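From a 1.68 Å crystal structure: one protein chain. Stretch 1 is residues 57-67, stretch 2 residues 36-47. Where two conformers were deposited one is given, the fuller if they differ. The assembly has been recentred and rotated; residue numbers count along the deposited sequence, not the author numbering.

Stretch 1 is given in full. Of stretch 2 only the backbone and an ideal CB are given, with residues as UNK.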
ATOM      1  N   LEU A  57     -17.364   1.373  -5.087  1.00 22.58           N
ATOM      2  CA  LEU A  57     -16.687   0.224  -4.427  1.00 22.19           C
ATOM      3  C   LEU A  57     -15.351  -0.063  -5.107  1.00 20.98           C
ATOM      4  O   LEU A  57     -14.362  -0.413  -4.443  1.00 21.29           O
ATOM      5  CB  LEU A  57     -17.585  -1.008  -4.433  1.00 22.23           C
ATOM      6  CG  LEU A  57     -18.843  -0.863  -3.576  1.00 23.14           C
ATOM      7  CD1 LEU A  57     -19.704  -2.122  -3.825  1.00 27.92           C
ATOM      8  CD2 LEU A  57     -18.508  -0.657  -2.085  1.00 24.20           C
ATOM      9  N   ALA A  58     -15.297   0.102  -6.430  1.00 20.42           N
ATOM     10  CA  ALA A  58     -14.045  -0.091  -7.186  1.00 20.64           C
ATOM     11  C   ALA A  58     -13.048   1.000  -6.793  1.00 21.67           C
ATOM     12  O   ALA A  58     -11.873   0.682  -6.512  1.00 21.20           O
ATOM     13  CB  ALA A  58     -14.311  -0.075  -8.709  1.00 21.46           C
ATOM     14  N   GLU A  59     -13.512   2.259  -6.732  1.00 20.76           N
ATOM     15  CA  GLU A  59     -12.647   3.390  -6.297  1.00 21.39           C
ATOM     16  C   GLU A  59     -12.058   3.164  -4.907  1.00 20.75           C
ATOM     17  O   GLU A  59     -10.872   3.444  -4.664  1.00 19.48           O
ATOM     18  CB  GLU A  59     -13.389   4.734  -6.357  1.00 21.81           C
ATOM     19  CG  GLU A  59     -13.648   5.130  -7.768  1.00 25.88           C
ATOM     20  CD  GLU A  59     -14.463   6.401  -7.924  1.00 35.21           C
ATOM     21  OE1 GLU A  59     -14.325   7.308  -7.069  1.00 34.76           O
ATOM     22  OE2 GLU A  59     -15.233   6.475  -8.918  1.00 36.52           O
ATOM     23  N   GLU A  60     -12.891   2.639  -4.021  1.00 20.21           N
ATOM     24  CA  GLU A  60     -12.487   2.302  -2.654  0.50 20.54           C
ATOM     25  C   GLU A  60     -11.290   1.359  -2.696  1.00 19.11           C
ATOM     26  O   GLU A  60     -10.281   1.588  -2.032  1.00 19.62           O
ATOM     27  CB  GLU A  60     -13.625   1.598  -1.908  0.50 20.81           C
ATOM     28  CG  GLU A  60     -14.613   2.497  -1.207  0.50 23.18           C
ATOM     29  CD  GLU A  60     -15.807   1.717  -0.628  0.50 23.15           C
ATOM     30  OE1 GLU A  60     -15.616   0.610  -0.042  0.50 28.11           O
ATOM     31  OE2 GLU A  60     -16.944   2.222  -0.756  0.50 25.86           O
ATOM     32  N   ARG A  61     -11.384   0.304  -3.495  1.00 17.98           N
ATOM     33  CA  ARG A  61     -10.255  -0.641  -3.511  1.00 15.80           C
ATOM     34  C   ARG A  61      -9.041  -0.039  -4.258  1.00 15.96           C
ATOM     35  O   ARG A  61      -7.862  -0.214  -3.862  1.00 15.37           O
ATOM     36  CB  ARG A  61     -10.671  -1.946  -4.168  1.00 17.43           C
ATOM     37  CG  ARG A  61      -9.612  -3.046  -4.125  1.00 16.25           C
ATOM     38  CD  ARG A  61      -9.223  -3.361  -2.640  1.00 15.96           C
ATOM     39  NE  ARG A  61      -8.162  -4.358  -2.535  1.00 16.14           N
ATOM     40  CZ  ARG A  61      -7.438  -4.494  -1.415  1.00 14.94           C
ATOM     41  NH1 ARG A  61      -7.736  -3.675  -0.368  1.00 15.10           N
ATOM     42  NH2 ARG A  61      -6.451  -5.391  -1.295  1.00 14.55           N
ATOM     43  N   PHE A  62      -9.347   0.642  -5.351  1.00 16.17           N
ATOM     44  CA  PHE A  62      -8.306   1.293  -6.156  1.00 15.94           C
ATOM     45  C   PHE A  62      -7.410   2.181  -5.279  1.00 15.16           C
ATOM     46  O   PHE A  62      -6.159   2.196  -5.453  1.00 15.16           O
ATOM     47  CB  PHE A  62      -8.951   2.121  -7.274  1.00 16.38           C
ATOM     48  CG  PHE A  62      -7.951   2.629  -8.302  1.00 17.56           C
ATOM     49  CD1 PHE A  62      -7.786   1.962  -9.497  1.00 18.25           C
ATOM     50  CD2 PHE A  62      -7.158   3.748  -8.042  1.00 18.76           C
ATOM     51  CE1 PHE A  62      -6.855   2.434 -10.490  1.00 17.25           C
ATOM     52  CE2 PHE A  62      -6.221   4.235  -8.996  1.00 19.55           C
ATOM     53  CZ  PHE A  62      -6.084   3.566 -10.229  1.00 19.33           C
ATOM     54  N   ARG A  63      -8.032   2.920  -4.346  1.00 15.59           N
ATOM     55  CA  ARG A  63      -7.273   3.751  -3.409  1.00 16.87           C
ATOM     56  C   ARG A  63      -6.225   2.963  -2.631  1.00 16.24           C
ATOM     57  O   ARG A  63      -5.115   3.438  -2.426  1.00 15.15           O
ATOM     58  CB  ARG A  63      -8.216   4.494  -2.441  1.00 18.12           C
ATOM     59  CG  ARG A  63      -8.898   5.701  -3.106  1.00 22.57           C
ATOM     60  CD  ARG A  63      -9.567   6.603  -2.054  1.00 23.64           C
ATOM     61  NE  ARG A  63     -10.802   6.027  -1.494  1.00 32.53           N
ATOM     62  CZ  ARG A  63     -12.016   6.161  -2.045  1.00 35.01           C
ATOM     63  NH1 ARG A  63     -12.164   6.814  -3.187  1.00 35.23           N
ATOM     64  NH2 ARG A  63     -13.080   5.604  -1.472  1.00 36.69           N
ATOM     65  N   VAL A  64      -6.587   1.764  -2.188  1.00 14.82           N
ATOM     66  CA  VAL A  64      -5.590   0.946  -1.465  1.00 15.33           C
ATOM     67  C   VAL A  64      -4.437   0.510  -2.385  1.00 13.86           C
ATOM     68  O   VAL A  64      -3.256   0.512  -1.968  1.00 14.02           O
ATOM     69  CB  VAL A  64      -6.265  -0.260  -0.781  1.00 14.11           C
ATOM     70  CG1 VAL A  64      -5.238  -0.965   0.123  1.00 15.00           C
ATOM     71  CG2 VAL A  64      -7.502   0.255   0.041  1.00 16.96           C
ATOM     72  N   ILE A  65      -4.786   0.041  -3.594  1.00 13.91           N
ATOM     73  CA  ILE A  65      -3.799  -0.361  -4.589  0.50 14.57           C
ATOM     74  C   ILE A  65      -2.801   0.793  -4.815  1.00 14.01           C
ATOM     75  O   ILE A  65      -1.587   0.585  -4.785  1.00 14.62           O
ATOM     76  CB  ILE A  65      -4.485  -0.796  -5.900  0.50 13.64           C
ATOM     77  CG1 ILE A  65      -5.247  -2.112  -5.631  0.50 13.20           C
ATOM     78  CG2 ILE A  65      -3.465  -0.937  -7.010  0.50 14.60           C
ATOM     79  CD1 ILE A  65      -6.525  -2.257  -6.455  0.50 15.11           C
ATOM     80  N   ALA A  66      -3.324   2.003  -5.002  1.00 14.00           N
ATOM     81  CA  ALA A  66      -2.475   3.176  -5.286  1.00 14.88           C
ATOM     82  C   ALA A  66      -1.613   3.495  -4.054  1.00 13.72           C
ATOM     83  O   ALA A  66      -0.423   3.826  -4.218  1.00 15.37           O
ATOM     84  CB  ALA A  66      -3.337   4.337  -5.661  1.00 15.44           C
ATOM     85  N   THR A  67      -2.181   3.436  -2.843  1.00 14.11           N
ATOM     86  CA  THR A  67      -1.393   3.662  -1.619  1.00 13.11           C
ATOM     87  C   THR A  67      -0.236   2.648  -1.514  1.00 13.65           C
ATOM     88  O   THR A  67       0.893   3.038  -1.183  1.00 13.88           O
ATOM     89  CB  THR A  67      -2.275   3.560  -0.398  1.00 13.52           C
ATOM     90  OG1 THR A  67      -3.166   4.679  -0.420  1.00 14.79           O
ATOM     91  CG2 THR A  67      -1.466   3.649   0.865  1.00 14.79           C
ATOM     92  N   UNK A  36       2.884  -5.251 -11.244  1.00 17.04           N
ATOM     93  CA  UNK A  36       1.833  -5.709 -10.287  1.00 17.69           C
ATOM     94  C   UNK A  36       0.809  -4.577 -10.071  1.00 17.76           C
ATOM     95  O   UNK A  36      -0.401  -4.798 -10.179  1.00 18.43           O
ATOM     96  CB  UNK A  36       2.452  -6.125  -8.951  1.00 17.69           C
ATOM     97  N   UNK A  37       1.319  -3.367  -9.829  1.00 15.95           N
ATOM     98  CA  UNK A  37       0.469  -2.206  -9.654  1.00 16.00           C
ATOM     99  C   UNK A  37      -0.386  -2.002 -10.888  1.00 16.63           C
ATOM    100  O   UNK A  37      -1.602  -1.823 -10.783  1.00 17.27           O
ATOM    101  CB  UNK A  37       1.305  -0.958  -9.365  1.00 16.00           C
ATOM    102  N   UNK A  38       0.230  -1.988 -12.064  1.00 15.84           N
ATOM    103  CA  UNK A  38      -0.524  -1.638 -13.286  1.00 16.55           C
ATOM    104  C   UNK A  38      -1.658  -2.649 -13.542  1.00 16.82           C
ATOM    105  O   UNK A  38      -2.764  -2.242 -13.907  1.00 18.09           O
ATOM    106  CB  UNK A  38       0.414  -1.589 -14.493  1.00 16.55           C
ATOM    107  N   UNK A  39      -1.387  -3.931 -13.301  1.00 16.63           N
ATOM    108  CA  UNK A  39      -2.393  -4.985 -13.490  1.00 17.47           C
ATOM    109  C   UNK A  39      -3.532  -4.831 -12.504  1.00 17.00           C
ATOM    110  O   UNK A  39      -4.700  -4.953 -12.891  1.00 17.62           O
ATOM    111  CB  UNK A  39      -1.760  -6.370 -13.341  1.00 17.47           C
ATOM    112  N   UNK A  40      -3.198  -4.596 -11.227  1.00 16.84           N
ATOM    113  CA  UNK A  40      -4.267  -4.522 -10.176  1.00 16.83           C
ATOM    114  C   UNK A  40      -5.051  -3.217 -10.301  1.00 17.78           C
ATOM    115  O   UNK A  40      -6.271  -3.216 -10.089  1.00 18.43           O
ATOM    116  CB  UNK A  40      -3.664  -4.624  -8.774  1.00 16.83           C
ATOM    117  N   UNK A  41      -4.355  -2.127 -10.632  1.00 17.08           N
ATOM    118  CA  UNK A  41      -5.029  -0.826 -10.918  1.00 17.70           C
ATOM    119  C   UNK A  41      -6.023  -0.966 -12.066  1.00 18.57           C
ATOM    120  O   UNK A  41      -7.161  -0.490 -11.959  1.00 18.39           O
ATOM    121  CB  UNK A  41      -4.000   0.253 -11.262  1.00 17.70           C
ATOM    122  N   UNK A  42      -5.624  -1.669 -13.132  1.00 19.44           N
ATOM    123  CA  UNK A  42      -6.543  -1.935 -14.240  0.60 20.88           C
ATOM    124  C   UNK A  42      -7.737  -2.734 -13.769  1.00 20.92           C
ATOM    125  O   UNK A  42      -8.872  -2.411 -14.099  1.00 21.24           O
ATOM    126  CB  UNK A  42      -5.829  -2.679 -15.370  0.60 20.88           C
ATOM    127  N   UNK A  43      -7.478  -3.777 -12.985  1.00 20.00           N
ATOM    128  CA  UNK A  43      -8.554  -4.648 -12.486  1.00 20.59           C
ATOM    129  C   UNK A  43      -9.589  -3.896 -11.640  1.00 20.92           C
ATOM    130  O   UNK A  43     -10.783  -4.187 -11.707  1.00 21.77           O
ATOM    131  CB  UNK A  43      -7.954  -5.786 -11.658  1.00 20.59           C
ATOM    132  N   UNK A  44      -9.118  -2.964 -10.811  1.00 20.32           N
ATOM    133  CA  UNK A  44     -10.004  -2.295  -9.851  1.00 19.84           C
ATOM    134  C   UNK A  44     -10.422  -0.909 -10.307  1.00 19.51           C
ATOM    135  O   UNK A  44     -11.014  -0.154  -9.528  1.00 20.62           O
ATOM    136  CB  UNK A  44      -9.318  -2.194  -8.487  1.00 19.84           C
ATOM    137  N   UNK A  45     -10.117  -0.566 -11.563  1.00 20.02           N
ATOM    138  CA  UNK A  45     -10.431   0.779 -12.037  1.00 20.14           C
ATOM    139  C   UNK A  45     -11.957   0.916 -12.159  1.00 21.42           C
ATOM    140  O   UNK A  45     -12.622   0.007 -12.685  1.00 22.50           O
ATOM    141  CB  UNK A  45      -9.745   1.062 -13.375  1.00 20.14           C
ATOM    142  N   UNK A  46     -12.529   2.027 -11.672  1.00 22.08           N
ATOM    143  CA  UNK A  46     -13.994   2.150 -11.808  1.00 23.00           C
ATOM    144  C   UNK A  46     -14.559   2.209 -13.236  1.00 24.96           C
ATOM    145  O   UNK A  46     -15.752   1.948 -13.402  1.00 24.13           O
ATOM    146  CB  UNK A  46     -14.442   3.415 -11.073  1.00 23.00           C
ATOM    147  N   UNK A  47     -13.751   2.558 -14.244  1.00 25.82           N
ATOM    148  CA  UNK A  47     -14.276   2.588 -15.627  1.00 28.48           C
ATOM    149  C   UNK A  47     -14.762   1.210 -16.078  1.00 29.85           C
ATOM    150  O   UNK A  47     -15.567   1.111 -17.021  1.00 30.51           O
ATOM    151  CB  UNK A  47     -13.201   3.093 -16.592  1.00 28.48           C
TER

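Stretch 1 is one helix. Stretch 2 begins as a helix running nearly antiparallel to it, at 170°, with the axes 9.4 Å apart at closest approach. No hydrogen bond crosses between them; the contact is made by packing, at six of the twelve positions.

Position 36 has nothing of stretch 1 within 5.5 Å of its ideal CB. Many residues would suit; it is Ala36.

At position 37 CA-to-CB points sideways, and the ideal CB is 5.3 Å from Ile65 CG2. That leaves room for a long or aromatic side chain reaching back to Ile65 and Ala66. The residue is Tyr37, chi1 t. Its CD1 lies 3.7 Å from Ile65 CG2, and its CE1 4.1 Å from Ala66 CA.

Position 38 points away and 39 is out of reach. Stretch 1 constrains neither. They are Arg38 and Ala39.

Position 40 points toward stretch 1, with the ideal CB 4.1 Å from Ile65 CG2. An apolar residue of almost any size fits, provided its end can turn aside. Leu40 touches Ile65 CG2 through its CB, at 4.1 Å, while its two methyls lie farther from that atom.

Position 41 is tighter. The ideal CB is 3.7 Å from Phe62 CE1 and 4.4 Å from Ile65 CG2, which favours a small side chain. It is Ala41. Its CB packs 3.6 Å from Phe62 CE1, and its carbonyl O sits at the edge of the Phe62 ring, 3.3 Å from CE1.

Positions 42 and 43 make no contact; the first points away, the second sideways. Polar or charged residues suit both. They are Arg42 and Lys43.

Position 44 is the first to leave helical phi/psi, at -101/10. Its CB points toward stretch 1, with the ideal CB only 3.5 Å from Ile65 CD1. The Arg61 aliphatic chain is nearby, so a flat ring or a slim chain could fit. His44, chi1 m, lays one ring face against Arg61 CG, which is 3.8 Å from the ring centroid, a CH-pi contact. Its CD2 is just 3.0 Å from Ile65 CD1, a very close approach.

Position 45 is extended, at -70/135, and points away. Its ideal CB is still 4.3 Å from Phe62 CE1, so a ring could brush Phe62. His45 does so: ND1 is 3.9 Å from Phe62 CE1.

Position 46 points toward Ala58 and Glu59. Its phi of -63° permits proline, and a compact apolar residue suits. Pro46 sets CG 3.6 Å from Glu59 CG and CB 4.3 Å from Ala58 CB.

Position 47 points away without contact, so polar residues suit. It is Asp47.

Stretch 2 (36-47) AYRALARKHHPD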
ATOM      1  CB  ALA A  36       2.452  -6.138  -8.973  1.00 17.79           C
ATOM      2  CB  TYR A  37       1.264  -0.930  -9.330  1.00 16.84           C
ATOM      3  CG  TYR A  37       0.419   0.310  -9.611  1.00 16.17           C
ATOM      4  CD1 TYR A  37      -0.629   0.671  -8.723  1.00 16.64           C
ATOM      5  CD2 TYR A  37       0.631   1.091 -10.766  1.00 14.82           C
ATOM      6  CE1 TYR A  37      -1.462   1.769  -8.974  1.00 14.37           C
ATOM      7  CE2 TYR A  37      -0.165   2.232 -11.017  1.00 15.97           C
ATOM      8  CZ  TYR A  37      -1.221   2.534 -10.129  1.00 15.91           C
ATOM      9  OH  TYR A  37      -2.005   3.593 -10.409  1.00 15.99           O
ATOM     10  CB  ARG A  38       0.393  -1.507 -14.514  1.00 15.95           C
ATOM     11  CG  ARG A  38       1.359  -0.310 -14.396  1.00 14.87           C
ATOM     12  CD  ARG A  38       2.568  -0.415 -15.371  1.00 16.39           C
ATOM     13  NE  ARG A  38       2.110  -0.297 -16.767  1.00 17.05           N
ATOM     14  CZ  ARG A  38       1.883   0.861 -17.396  1.00 15.21           C
ATOM     15  NH1 ARG A  38       2.100   2.054 -16.804  1.00 14.46           N
ATOM     16  NH2 ARG A  38       1.419   0.811 -18.641  1.00 16.81           N
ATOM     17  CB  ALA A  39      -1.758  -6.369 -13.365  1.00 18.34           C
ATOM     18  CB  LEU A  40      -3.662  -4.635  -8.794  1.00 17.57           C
ATOM     19  CG  LEU A  40      -3.259  -6.081  -8.501  1.00 17.63           C
ATOM     20  CD1 LEU A  40      -2.325  -6.185  -7.240  1.00 17.53           C
ATOM     21  CD2 LEU A  40      -4.528  -6.976  -8.387  1.00 21.15           C
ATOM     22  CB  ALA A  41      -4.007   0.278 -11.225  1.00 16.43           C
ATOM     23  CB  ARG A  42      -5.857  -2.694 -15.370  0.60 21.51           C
ATOM     24  CG  ARG A  42      -5.017  -1.815 -16.258  0.60 23.16           C
ATOM     25  CD  ARG A  42      -4.661  -2.552 -17.557  0.60 28.71           C
ATOM     26  NE  ARG A  42      -3.725  -3.664 -17.338  0.60 31.39           N
ATOM     27  CZ  ARG A  42      -2.413  -3.521 -17.125  0.60 32.26           C
ATOM     28  NH1 ARG A  42      -1.868  -2.308 -17.070  0.60 34.93           N
ATOM     29  NH2 ARG A  42      -1.643  -4.587 -16.944  0.60 29.31           N
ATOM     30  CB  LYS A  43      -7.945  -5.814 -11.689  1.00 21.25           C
ATOM     31  CG  LYS A  43      -8.988  -6.747 -11.052  1.00 22.04           C
ATOM     32  CD  LYS A  43      -8.318  -7.823 -10.182  1.00 22.37           C
ATOM     33  CE  LYS A  43      -9.379  -8.840  -9.641  1.00 26.72           C
ATOM     34  NZ  LYS A  43      -8.820  -9.509  -8.447  1.00 33.91           N
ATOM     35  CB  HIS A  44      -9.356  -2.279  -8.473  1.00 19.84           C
ATOM     36  CG  HIS A  44      -9.219  -3.650  -7.895  1.00 21.60           C
ATOM     37  ND1 HIS A  44     -10.308  -4.390  -7.482  1.00 19.67           N
ATOM     38  CD2 HIS A  44      -8.133  -4.439  -7.710  1.00 22.42           C
ATOM     39  CE1 HIS A  44      -9.896  -5.578  -7.066  1.00 21.41           C
ATOM     40  NE2 HIS A  44      -8.583  -5.621  -7.153  1.00 20.86           N
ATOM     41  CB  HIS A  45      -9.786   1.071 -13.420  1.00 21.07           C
ATOM     42  CG  HIS A  45      -9.869   2.507 -13.815  1.00 21.04           C
ATOM     43  ND1 HIS A  45      -8.776   3.349 -13.804  1.00 25.39           N
ATOM     44  CD2 HIS A  45     -10.928   3.263 -14.190  1.00 22.59           C
ATOM     45  CE1 HIS A  45      -9.151   4.556 -14.187  1.00 18.95           C
ATOM     46  NE2 HIS A  45     -10.452   4.531 -14.423  1.00 27.71           N
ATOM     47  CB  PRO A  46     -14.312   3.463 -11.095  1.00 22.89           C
ATOM     48  CG  PRO A  46     -13.024   4.264 -11.177  1.00 23.51           C
ATOM     49  CD  PRO A  46     -11.945   3.203 -10.980  1.00 21.75           C
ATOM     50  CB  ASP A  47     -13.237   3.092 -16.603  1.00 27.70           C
ATOM     51  CG  ASP A  47     -13.005   4.584 -16.490  1.00 29.51           C
ATOM     52  OD1 ASP A  47     -13.631   5.260 -15.653  1.00 30.21           O
ATOM     53  OD2 ASP A  47     -12.174   5.099 -17.263  1.00 33.88           O
TER
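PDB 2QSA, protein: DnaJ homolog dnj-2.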